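Hydrolase (Thermococcus thioreducens, PDB 6IAH) acts as a magnesium-binding phosphatase of the haloacid dehalogenase superfamily on diverse substrates, probably including phosphoglycolate. Local coordinates at residues A[1-6]-A[193-198]; A[134-139]-A[232-237]; A[170-175]-A[185-190]; A[202-207]-A[217-222]. One frame throughout, in Å; residues are numbered along the deposited sequence. Where two conformers were deposited one is given.

How the contacts relate
All four contacts belong to one Rossmann-like core built on a parallel sheet with strand order 171-172, 145-149, 2-5, 194-198, 218-221. Contact 1 joins two inner strands and ends at the magnesium site. Contact 2, centred about 13 Å away, pairs helices 134-141 and 229-239 over the face carrying Ile3 and Phe5. Contacts 3 and 4 sit against the face of Val4 and Tyr196, their centres about 15 Å apart, and bring a helix to each edge strand. Along the chain, contact 3 nests within the loop closed by contact 1, contact 4 comes after contact 1 closes, and contact 2 crosses contact 1 while enclosing contacts 3 and 4. Helices thus cover both faces of the sheet presenting metal ligands.

Contact 1. Residues A[1-6]-A[193-198]; sequences MWIVFD and PGVYIG. With MG (magnesium ion), chain B.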
# COMPACT_ATOMS: atom_id res chain seq x y z
N MET A 1 -22.64 4.08 -14.29
CA MET A 1 -22.12 4.55 -13.00
C MET A 1 -20.75 3.89 -12.83
O MET A 1 -20.57 2.73 -13.23
CB MET A 1 -23.08 4.14 -11.86
CG MET A 1 -24.53 4.61 -12.02
SD MET A 1 -24.77 6.38 -11.77
CE MET A 1 -24.37 6.48 -10.01
N TRP A 2 -19.81 4.62 -12.23
CA TRP A 2 -18.46 4.10 -11.94
C TRP A 2 -18.46 3.38 -10.61
O TRP A 2 -19.05 3.88 -9.69
CB TRP A 2 -17.46 5.22 -11.84
CG TRP A 2 -16.92 5.72 -13.19
CD1 TRP A 2 -17.43 6.72 -13.92
CD2 TRP A 2 -15.77 5.25 -13.91
NE1 TRP A 2 -16.69 6.92 -15.05
CE2 TRP A 2 -15.67 6.00 -15.08
CE3 TRP A 2 -14.82 4.26 -13.69
CZ2 TRP A 2 -14.64 5.82 -16.00
CZ3 TRP A 2 -13.78 4.11 -14.56
CH2 TRP A 2 -13.70 4.86 -15.73
N ILE A 3 -17.82 2.24 -10.54
CA ILE A 3 -17.38 1.67 -9.27
C ILE A 3 -15.81 1.65 -9.34
O ILE A 3 -15.21 0.96 -10.14
CB ILE A 3 -17.95 0.29 -9.02
CG1 ILE A 3 -19.50 0.31 -9.03
CG2 ILE A 3 -17.42 -0.30 -7.73
CD1 ILE A 3 -20.12 -1.05 -8.97
N VAL A 4 -15.20 2.43 -8.46
CA VAL A 4 -13.76 2.61 -8.37
C VAL A 4 -13.29 2.02 -7.07
O VAL A 4 -13.91 2.24 -6.03
CB VAL A 4 -13.38 4.04 -8.50
CG1 VAL A 4 -11.86 4.18 -8.70
CG2 VAL A 4 -14.06 4.65 -9.73
N PHE A 5 -12.21 1.28 -7.15
CA PHE A 5 -11.69 0.54 -5.98
C PHE A 5 -10.26 1.02 -5.63
O PHE A 5 -9.42 1.35 -6.49
CB PHE A 5 -11.56 -0.97 -6.28
CG PHE A 5 -12.75 -1.60 -6.90
CD1 PHE A 5 -13.76 -2.10 -6.10
CD2 PHE A 5 -12.81 -1.77 -8.31
CE1 PHE A 5 -14.86 -2.71 -6.68
CE2 PHE A 5 -13.90 -2.38 -8.89
CZ PHE A 5 -14.93 -2.88 -8.06
N ASP A 6 -10.00 1.03 -4.33
CA ASP A 6 -8.65 0.83 -3.80
C ASP A 6 -8.29 -0.65 -4.02
O ASP A 6 -9.18 -1.49 -4.19
CB ASP A 6 -8.66 1.17 -2.29
CG ASP A 6 -7.27 1.04 -1.62
OD1 ASP A 6 -6.23 1.39 -2.21
OD2 ASP A 6 -7.25 0.56 -0.47
N PRO A 193 -20.79 10.16 -12.40
CA PRO A 193 -21.09 9.72 -11.06
C PRO A 193 -20.54 8.38 -10.74
O PRO A 193 -20.31 7.57 -11.62
CB PRO A 193 -22.60 9.62 -11.05
CG PRO A 193 -23.04 10.36 -12.27
CD PRO A 193 -21.98 10.13 -13.26
N GLY A 194 -20.46 8.11 -9.47
CA GLY A 194 -19.94 6.82 -9.05
C GLY A 194 -19.69 6.75 -7.58
O GLY A 194 -20.08 7.64 -6.79
N VAL A 195 -18.99 5.66 -7.23
CA VAL A 195 -18.60 5.39 -5.87
C VAL A 195 -17.13 4.91 -5.82
O VAL A 195 -16.68 4.21 -6.75
CB VAL A 195 -19.55 4.36 -5.23
CG1 VAL A 195 -19.60 3.05 -6.01
CG2 VAL A 195 -19.22 4.11 -3.74
N TYR A 196 -16.43 5.27 -4.73
CA TYR A 196 -15.10 4.78 -4.44
C TYR A 196 -15.21 3.87 -3.25
O TYR A 196 -15.79 4.27 -2.27
CB TYR A 196 -14.11 5.91 -4.12
CG TYR A 196 -12.67 5.45 -4.08
CD1 TYR A 196 -11.97 5.15 -5.25
CD2 TYR A 196 -12.00 5.26 -2.86
CE1 TYR A 196 -10.65 4.69 -5.20
CE2 TYR A 196 -10.68 4.83 -2.80
CZ TYR A 196 -10.01 4.52 -3.96
OH TYR A 196 -8.70 4.05 -3.89
N ILE A 197 -14.60 2.70 -3.35
CA ILE A 197 -14.54 1.69 -2.23
C ILE A 197 -13.14 1.67 -1.64
O ILE A 197 -12.20 1.29 -2.35
CB ILE A 197 -14.87 0.28 -2.75
CG1 ILE A 197 -16.05 0.26 -3.74
CG2 ILE A 197 -15.05 -0.69 -1.57
CD1 ILE A 197 -17.28 0.97 -3.27
N GLY A 198 -13.01 2.09 -0.35
CA GLY A 198 -11.74 2.20 0.35
C GLY A 198 -11.82 1.36 1.64
O GLY A 198 -12.88 0.86 1.96
MG MG B . -6.18 0.39 1.11
O HOH W 1 -4.46 0.75 0.15
O HOH W 2 -5.19 -0.17 2.75
O HOH W 3 -6.43 2.43 1.58
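Trp2 to Phe5 and Gly194 to Gly198 run as neighbouring parallel strands, their axes 4.7 Å apart at 19°, joined by five backbone hydrogen bonds, Ile197 N to Val4 O at 2.8 Å. On one face Ile3 and Val195 lie side by side pointing the same way, as do Phe5 and Ile197, with Phe5 CD1 4.0 Å from Ile197 CG1; Phe232 of helix 229-239 packs here. On the other, Val4 CG1 meets the edge of the Tyr196 ring, 3.6 Å from CD1. Strand 2-5 is the central strand of the Rossmann-like HAD core and leads into the DxD motif: Asp6 OD2 binds magnesium at 1.9 Å, alongside Asp199 OD1, Asp8 O and three waters. Tyr196 CG stands anti to the backbone N (chi1 -169°). At the far end of the ring, Tyr196 OH lies 3.3 Å from Asp6 CB. That hydroxyl is hydrogen-bonded to Val149 O and Lys179 NZ, and the lysine also forms a salt bridge with Asp6 OD1. A phenylalanine in place of Tyr196 would probably leave Val149 O and Lys179 NZ without this partner and the lysine less firmly placed. Farther back, Gly194 CA sits 3.1 Å from Trp2 O, where a CB would clash.

Contact 2. Residues A[134-139]-A[232-237]; sequences RGLLER and FLENAL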
# COMPACT_ATOMS: atom_id res chain seq x y z
N ARG A 134 -13.35 -12.82 -8.62
CA ARG A 134 -13.26 -12.36 -10.02
C ARG A 134 -14.62 -12.42 -10.75
O ARG A 134 -14.90 -11.61 -11.65
CB ARG A 134 -12.15 -13.16 -10.78
CG ARG A 134 -11.99 -14.63 -10.39
CD ARG A 134 -10.79 -15.35 -11.05
NE ARG A 134 -11.12 -16.75 -11.30
CZ ARG A 134 -10.73 -17.80 -10.56
NH1 ARG A 134 -9.91 -17.66 -9.51
NH2 ARG A 134 -11.16 -19.01 -10.89
N GLY A 135 -15.44 -13.39 -10.37
CA GLY A 135 -16.79 -13.57 -10.98
C GLY A 135 -17.65 -12.34 -10.77
O GLY A 135 -18.37 -11.90 -11.70
N LEU A 136 -17.53 -11.72 -9.60
CA LEU A 136 -18.22 -10.43 -9.38
C LEU A 136 -17.73 -9.28 -10.24
O LEU A 136 -18.55 -8.46 -10.69
CB LEU A 136 -18.27 -10.04 -7.92
CG LEU A 136 -19.04 -11.02 -7.05
CD1 LEU A 136 -18.88 -10.74 -5.56
CD2 LEU A 136 -20.54 -11.04 -7.42
N LEU A 137 -16.42 -9.19 -10.47
CA LEU A 137 -15.88 -8.10 -11.28
C LEU A 137 -16.35 -8.29 -12.72
O LEU A 137 -16.64 -7.34 -13.43
CB LEU A 137 -14.34 -8.04 -11.19
CG LEU A 137 -13.77 -7.65 -9.83
CD1 LEU A 137 -12.31 -7.96 -9.73
CD2 LEU A 137 -14.05 -6.20 -9.49
N GLU A 138 -16.34 -9.55 -13.15
CA GLU A 138 -16.82 -9.91 -14.46
C GLU A 138 -18.28 -9.56 -14.56
O GLU A 138 -18.70 -8.85 -15.49
CB GLU A 138 -16.59 -11.40 -14.74
CG GLU A 138 -15.12 -11.78 -14.93
CD GLU A 138 -14.82 -13.29 -14.65
OE1 GLU A 138 -15.76 -14.15 -14.57
OE2 GLU A 138 -13.62 -13.64 -14.48
N ARG A 139 -19.04 -9.99 -13.58
CA ARG A 139 -20.47 -9.65 -13.64
C ARG A 139 -20.70 -8.14 -13.66
O ARG A 139 -21.48 -7.65 -14.49
CB ARG A 139 -21.23 -10.29 -12.49
CG ARG A 139 -21.41 -11.75 -12.72
CD ARG A 139 -21.81 -12.40 -11.44
NE ARG A 139 -23.05 -11.83 -10.92
CZ ARG A 139 -23.59 -12.13 -9.75
NH1 ARG A 139 -23.00 -12.99 -8.95
NH2 ARG A 139 -24.74 -11.54 -9.36
N PHE A 232 -20.60 -5.62 -1.24
CA PHE A 232 -20.86 -4.41 -1.98
C PHE A 232 -21.24 -4.67 -3.43
O PHE A 232 -22.25 -4.11 -3.97
CB PHE A 232 -19.69 -3.43 -1.91
CG PHE A 232 -19.99 -2.20 -2.70
CD1 PHE A 232 -20.84 -1.25 -2.17
CD2 PHE A 232 -19.62 -2.11 -4.03
CE1 PHE A 232 -21.21 -0.16 -2.89
CE2 PHE A 232 -20.02 -1.00 -4.78
CZ PHE A 232 -20.80 -0.06 -4.19
N LEU A 233 -20.45 -5.49 -4.12
CA LEU A 233 -20.72 -5.73 -5.55
C LEU A 233 -22.01 -6.48 -5.79
O LEU A 233 -22.73 -6.18 -6.72
CB LEU A 233 -19.58 -6.45 -6.25
CG LEU A 233 -18.37 -5.55 -6.51
CD1 LEU A 233 -17.21 -6.41 -6.96
CD2 LEU A 233 -18.60 -4.42 -7.53
N GLU A 234 -22.33 -7.43 -4.92
CA GLU A 234 -23.59 -8.12 -5.00
C GLU A 234 -24.79 -7.21 -4.78
O GLU A 234 -25.74 -7.29 -5.53
CB GLU A 234 -23.62 -9.21 -3.93
CG GLU A 234 -22.82 -10.38 -4.33
CD GLU A 234 -22.77 -11.41 -3.22
OE1 GLU A 234 -22.90 -11.03 -2.03
OE2 GLU A 234 -22.62 -12.60 -3.58
N ASN A 235 -24.72 -6.32 -3.77
CA ASN A 235 -25.79 -5.34 -3.57
C ASN A 235 -25.93 -4.45 -4.78
O ASN A 235 -27.03 -4.21 -5.23
CB ASN A 235 -25.53 -4.47 -2.36
CG ASN A 235 -25.58 -5.24 -1.07
OD1 ASN A 235 -26.06 -6.36 -1.03
ND2 ASN A 235 -25.08 -4.65 -0.01
N ALA A 236 -24.82 -4.04 -5.37
CA ALA A 236 -24.89 -3.14 -6.55
C ALA A 236 -25.55 -3.81 -7.75
O ALA A 236 -26.34 -3.21 -8.49
CB ALA A 236 -23.51 -2.65 -6.92
N LEU A 237 -25.21 -5.08 -7.95
CA LEU A 237 -25.73 -5.84 -9.06
C LEU A 237 -27.22 -6.16 -8.87
O LEU A 237 -27.99 -6.19 -9.83
CB LEU A 237 -24.94 -7.16 -9.22
CG LEU A 237 -23.57 -6.96 -9.86
CD1 LEU A 237 -22.65 -8.12 -9.53
CD2 LEU A 237 -23.72 -6.74 -11.36
O HOH W 4 -23.97 -13.61 -6.24
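Leu136 and Arg139 of helix 134-141 pack on Leu233, Glu234 and Leu237 of helix 229-239, two helices on the same face of the Rossmann-like HAD sheet. The helix segments run in roughly the same direction, their axes 10.1 Å apart and crossing at 30°, and no direct hydrogen bond joins them. Leucine branches carry the contact. Leu136 touches Leu233, Glu234 and Leu237: its CB lies 3.9 Å from Leu233 CD1, while its CD2 meets Leu237 CD1 and reaches the aliphatic part of Glu234, 3.9 Å from CG. The same Leu233 CD1 also meets Leu137 CD2 at 4.1 Å, so one methyl sits against two consecutive leucines of the partner helix.

Beside the leucines the contact becomes polar. Leu237 CD1 packs 3.9 Å from Arg139 CB and lies over one face of the guanidinium. The arginine chain bends at chi3 (60°), which folds NE back over that methyl. A water in the guanidinium plane accepts from Arg139 NH1 at 2.9 Å and donates to Glu234 OE2 at 3.1 Å, bridging two opposite charges that do not touch. Glu234 OE2 has a second, direct partner in a salt bridge from Arg133. The sheet lies on the side of Leu137 and Leu233: both rest on Phe5, Leu233 also touches Ile3, and Phe232 on the same helix reaches Val195 and Ile197 of strand 194-198.

Contact 3. Residues A[170-175]-A[185-190]; sequences NAVTRE and LWELVR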
# COMPACT_ATOMS: atom_id res chain seq x y z
N ASN A 170 -8.94 0.69 -16.63
CA ASN A 170 -8.98 2.06 -16.12
C ASN A 170 -8.31 2.05 -14.75
O ASN A 170 -8.90 1.56 -13.79
CB ASN A 170 -10.43 2.49 -16.00
CG ASN A 170 -11.22 2.31 -17.29
OD1 ASN A 170 -10.75 2.68 -18.35
ND2 ASN A 170 -12.42 1.77 -17.19
N ALA A 171 -7.06 2.52 -14.65
CA ALA A 171 -6.32 2.43 -13.42
C ALA A 171 -5.48 3.70 -13.28
O ALA A 171 -4.89 4.15 -14.27
CB ALA A 171 -5.43 1.22 -13.46
N VAL A 172 -5.48 4.29 -12.09
CA VAL A 172 -4.54 5.37 -11.72
C VAL A 172 -3.59 4.80 -10.70
O VAL A 172 -4.05 4.30 -9.66
CB VAL A 172 -5.30 6.56 -11.15
CG1 VAL A 172 -4.37 7.65 -10.70
CG2 VAL A 172 -6.22 7.13 -12.25
N THR A 173 -2.28 4.88 -10.99
CA THR A 173 -1.22 4.31 -10.14
C THR A 173 -0.33 5.47 -9.74
O THR A 173 -0.52 6.62 -10.20
CB THR A 173 -0.36 3.23 -10.86
OG1 THR A 173 0.07 3.76 -12.13
CG2 THR A 173 -1.18 2.03 -11.13
N ARG A 174 0.61 5.19 -8.88
CA ARG A 174 1.42 6.25 -8.27
C ARG A 174 2.32 7.05 -9.23
O ARG A 174 2.78 8.09 -8.85
CB ARG A 174 2.19 5.71 -7.10
CG ARG A 174 3.36 4.81 -7.47
CD ARG A 174 4.36 4.74 -6.35
NE ARG A 174 5.35 3.68 -6.57
CZ ARG A 174 5.31 2.45 -6.04
NH1 ARG A 174 4.28 2.01 -5.27
NH2 ARG A 174 6.30 1.61 -6.32
N GLU A 175 2.55 6.56 -10.44
CA GLU A 175 3.25 7.30 -11.51
C GLU A 175 2.52 8.58 -11.88
O GLU A 175 3.12 9.47 -12.48
CB GLU A 175 3.34 6.49 -12.83
CG GLU A 175 4.28 5.28 -12.82
CD GLU A 175 3.68 4.08 -12.11
OE1 GLU A 175 2.47 4.13 -11.82
OE2 GLU A 175 4.43 3.12 -11.79
N LEU A 185 -8.98 10.87 -8.92
CA LEU A 185 -10.29 10.37 -9.17
C LEU A 185 -10.83 11.08 -10.41
O LEU A 185 -11.43 10.44 -11.29
CB LEU A 185 -11.18 10.55 -7.93
CG LEU A 185 -12.58 9.88 -8.00
CD1 LEU A 185 -12.64 8.40 -8.46
CD2 LEU A 185 -13.25 10.07 -6.62
N TRP A 186 -10.59 12.37 -10.52
CA TRP A 186 -11.05 13.11 -11.69
C TRP A 186 -10.45 12.54 -12.96
O TRP A 186 -11.13 12.42 -13.98
CB TRP A 186 -10.67 14.58 -11.58
CG TRP A 186 -11.00 15.34 -12.80
CD1 TRP A 186 -10.17 15.62 -13.83
CD2 TRP A 186 -12.28 15.87 -13.14
NE1 TRP A 186 -10.86 16.34 -14.79
CE2 TRP A 186 -12.15 16.51 -14.38
CE3 TRP A 186 -13.51 15.91 -12.48
CZ2 TRP A 186 -13.23 17.18 -14.99
CZ3 TRP A 186 -14.58 16.59 -13.09
CH2 TRP A 186 -14.43 17.21 -14.33
N GLU A 187 -9.17 12.19 -12.89
CA GLU A 187 -8.49 11.51 -13.99
C GLU A 187 -9.29 10.37 -14.60
O GLU A 187 -9.34 10.22 -15.82
CB GLU A 187 -7.13 10.96 -13.50
CG GLU A 187 -6.18 10.47 -14.59
CD GLU A 187 -5.98 11.52 -15.69
OE1 GLU A 187 -6.15 12.74 -15.38
OE2 GLU A 187 -5.72 11.11 -16.87
N LEU A 188 -9.87 9.54 -13.75
CA LEU A 188 -10.66 8.41 -14.18
C LEU A 188 -12.07 8.81 -14.61
O LEU A 188 -12.50 8.48 -15.71
CB LEU A 188 -10.81 7.37 -13.07
CG LEU A 188 -9.82 6.24 -12.91
CD1 LEU A 188 -10.46 5.24 -11.97
CD2 LEU A 188 -9.49 5.65 -14.28
N VAL A 189 -12.81 9.46 -13.70
CA VAL A 189 -14.25 9.60 -13.86
C VAL A 189 -14.66 10.86 -14.62
O VAL A 189 -15.74 10.89 -15.15
CB VAL A 189 -15.02 9.43 -12.55
CG1 VAL A 189 -14.63 8.12 -11.86
CG2 VAL A 189 -14.82 10.61 -11.56
N ARG A 190 -13.83 11.90 -14.64
CA ARG A 190 -14.13 13.14 -15.35
C ARG A 190 -15.57 13.72 -15.08
O ARG A 190 -16.29 14.07 -15.99
CB ARG A 190 -13.90 12.90 -16.83
CG ARG A 190 -12.50 12.41 -17.18
CD ARG A 190 -11.45 13.50 -16.99
NE ARG A 190 -10.07 13.00 -17.15
CZ ARG A 190 -9.31 13.07 -18.26
NH1 ARG A 190 -9.78 13.61 -19.38
NH2 ARG A 190 -8.07 12.59 -18.24
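Asn170 meets Leu188 where edge strand 171-172 of the Rossmann-like sheet is covered by helix 183-189, the helix that carries the chain over the sheet to strand 194-198. Asn170 CB touches Leu188 CD2 at 3.7 Å, while the amide ND2 is hydrogen-bonded to Leu146 O in the neighbouring strand. At Ala171 the backbone takes over, with N 4.0 Å from the same Leu188 CD2; the methyl of this alanine points away from the helix.

Val172 brings the side chain back toward the helix. Its CG2 lies 3.8 Å from Leu188 CG, the two side chains sliding past each other in opposite directions, and also 4.1 Å from Glu187 CG. Leu188 therefore spans the joint, with CD2 on the edge strand and CD1 reaching Val4 of the central strand. Backbone bonds to Val148 and Thr150 hold Val172 in the sheet. Beyond it the segment leaves the helix behind.

On the helix, Glu187 bends at chi2 (52°), directing CD away from the valine, and OE2 forms a salt bridge with Arg190 NH2 at 3.1 Å, with weak hydrogen-bond geometry. Arg190 leaves the helical conformation with positive phi, and its CA lies 3.8 Å above the centre of the Trp186 ring.

Contact 4. Residues A[202-207]-A[217-222]; sequences NDELFV and FDFVMV
Phe219 of strand 218-221 lays its ring against helix 201-213, and a CH-pi contact forms over one face: Glu204 CA stands 3.8 Å from the ring centroid, 12° off the normal. The backbone N of Met221, hydrogen-bonded to Asp225 OD2, lies over the opposite face, offset toward the rim.

Van der Waals contacts add to this. Asp203 CB approaches Phe219 CE1 at 3.7 Å, and Glu204 CB approaches Phe219 CE2 at 3.6 Å. Val207 uses both methyls, CG1 lying 3.9 Å from Phe219 CB and CG2 3.9 Å from Phe219 CD1; CG1 also rests 3.7 Å from Phe217 O. An alanine in place of Phe219 would probably open a gap beside Glu204 CA and CB and leave the Glu204 side chain freer to shift, though Val207 would keep its contact with CB.

Glu204 CG is anti to the backbone N (chi1 -168°), and the extended chain passes the ring, with OE2 in a salt bridge to Arg224. Asp203, a magnesium-site residue though not bound to the ion in this model, pairs through OD1 with Lys179, while OD2 accepts from the N atoms of Asp199 and Thr200.

Helix and strand run almost antiparallel, axes 8.7 Å apart, as the last two elements of a beta-alpha-beta crossover from strand 194-198. That strand bonds to Asp218, Val220 and Val222; Phe217 packs on helix 183-189, while Val220 touches Phe232 of helix 229-239.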
# COMPACT_ATOMS: atom_id res chain seq x y z
N ASN A 202 -7.77 7.70 4.92
CA ASN A 202 -7.17 8.44 3.81
C ASN A 202 -8.00 8.31 2.54
O ASN A 202 -8.11 9.27 1.76
CB ASN A 202 -5.69 8.03 3.56
CG ASN A 202 -4.95 9.07 2.69
OD1 ASN A 202 -4.68 8.84 1.54
ND2 ASN A 202 -4.63 10.22 3.26
N ASP A 203 -8.60 7.15 2.32
CA ASP A 203 -9.55 6.94 1.23
C ASP A 203 -10.79 7.82 1.36
O ASP A 203 -11.28 8.43 0.38
CB ASP A 203 -9.96 5.47 1.13
CG ASP A 203 -8.79 4.55 0.76
OD1 ASP A 203 -7.94 4.92 -0.11
OD2 ASP A 203 -8.71 3.46 1.38
N GLU A 204 -11.27 7.94 2.60
CA GLU A 204 -12.42 8.80 2.90
C GLU A 204 -12.13 10.25 2.63
O GLU A 204 -12.90 10.95 1.93
CB GLU A 204 -12.85 8.61 4.36
CG GLU A 204 -14.20 9.24 4.63
CD GLU A 204 -14.94 8.56 5.76
OE1 GLU A 204 -14.25 8.26 6.72
OE2 GLU A 204 -16.19 8.31 5.67
N LEU A 205 -10.94 10.68 3.05
CA LEU A 205 -10.45 12.04 2.80
C LEU A 205 -10.31 12.34 1.33
O LEU A 205 -10.68 13.47 0.83
CB LEU A 205 -9.11 12.22 3.52
CG LEU A 205 -8.32 13.49 3.30
CD1 LEU A 205 -9.09 14.81 3.48
CD2 LEU A 205 -7.10 13.45 4.21
N PHE A 206 -9.74 11.36 0.60
CA PHE A 206 -9.65 11.45 -0.86
C PHE A 206 -10.98 11.90 -1.49
O PHE A 206 -11.06 12.81 -2.39
CB PHE A 206 -9.19 10.04 -1.36
CG PHE A 206 -9.19 9.82 -2.84
CD1 PHE A 206 -8.65 10.75 -3.73
CD2 PHE A 206 -9.62 8.58 -3.35
CE1 PHE A 206 -8.56 10.48 -5.08
CE2 PHE A 206 -9.52 8.32 -4.72
CZ PHE A 206 -9.03 9.29 -5.57
N VAL A 207 -12.03 11.17 -1.13
CA VAL A 207 -13.37 11.44 -1.70
C VAL A 207 -13.96 12.76 -1.11
O VAL A 207 -14.50 13.58 -1.87
CB VAL A 207 -14.33 10.25 -1.51
CG1 VAL A 207 -15.69 10.57 -2.03
CG2 VAL A 207 -13.79 9.00 -2.21
N PHE A 217 -19.76 12.41 -5.21
CA PHE A 217 -19.24 11.07 -5.46
C PHE A 217 -19.40 10.36 -4.13
O PHE A 217 -19.23 10.97 -3.10
CB PHE A 217 -17.76 11.13 -5.84
CG PHE A 217 -17.34 10.05 -6.75
CD1 PHE A 217 -17.58 10.13 -8.11
CD2 PHE A 217 -16.71 8.92 -6.24
CE1 PHE A 217 -17.20 9.09 -8.95
CE2 PHE A 217 -16.34 7.90 -7.07
CZ PHE A 217 -16.56 7.97 -8.42
N ASP A 218 -19.75 9.11 -4.17
CA ASP A 218 -19.97 8.32 -2.96
C ASP A 218 -18.73 7.64 -2.50
O ASP A 218 -17.82 7.34 -3.29
CB ASP A 218 -21.07 7.28 -3.17
CG ASP A 218 -22.47 7.92 -3.41
OD1 ASP A 218 -22.79 9.04 -2.93
OD2 ASP A 218 -23.28 7.24 -4.09
N PHE A 219 -18.71 7.31 -1.20
CA PHE A 219 -17.61 6.62 -0.64
C PHE A 219 -18.16 5.52 0.23
O PHE A 219 -19.11 5.76 0.97
CB PHE A 219 -16.73 7.56 0.22
CG PHE A 219 -15.71 6.80 1.05
CD1 PHE A 219 -14.61 6.16 0.41
CD2 PHE A 219 -15.86 6.64 2.45
CE1 PHE A 219 -13.69 5.44 1.15
CE2 PHE A 219 -14.93 5.92 3.17
CZ PHE A 219 -13.83 5.32 2.53
N VAL A 220 -17.57 4.32 0.12
CA VAL A 220 -17.92 3.17 0.98
C VAL A 220 -16.66 2.62 1.62
O VAL A 220 -15.65 2.33 0.92
CB VAL A 220 -18.68 2.11 0.13
CG1 VAL A 220 -18.83 0.78 0.84
CG2 VAL A 220 -20.04 2.66 -0.26
N MET A 221 -16.72 2.38 2.92
CA MET A 221 -15.59 1.88 3.61
C MET A 221 -15.85 0.46 3.99
O MET A 221 -16.74 0.20 4.79
CB MET A 221 -15.26 2.69 4.85
CG MET A 221 -14.03 2.13 5.55
SD MET A 221 -13.49 2.97 7.02
CE MET A 221 -12.98 4.55 6.31
N VAL A 222 -15.05 -0.47 3.45
CA VAL A 222 -15.20 -1.88 3.78
C VAL A 222 -14.96 -2.09 5.25
O VAL A 222 -14.12 -1.40 5.83
CB VAL A 222 -14.36 -2.81 2.90
CG1 VAL A 222 -14.80 -2.65 1.46
CG2 VAL A 222 -12.85 -2.55 3.07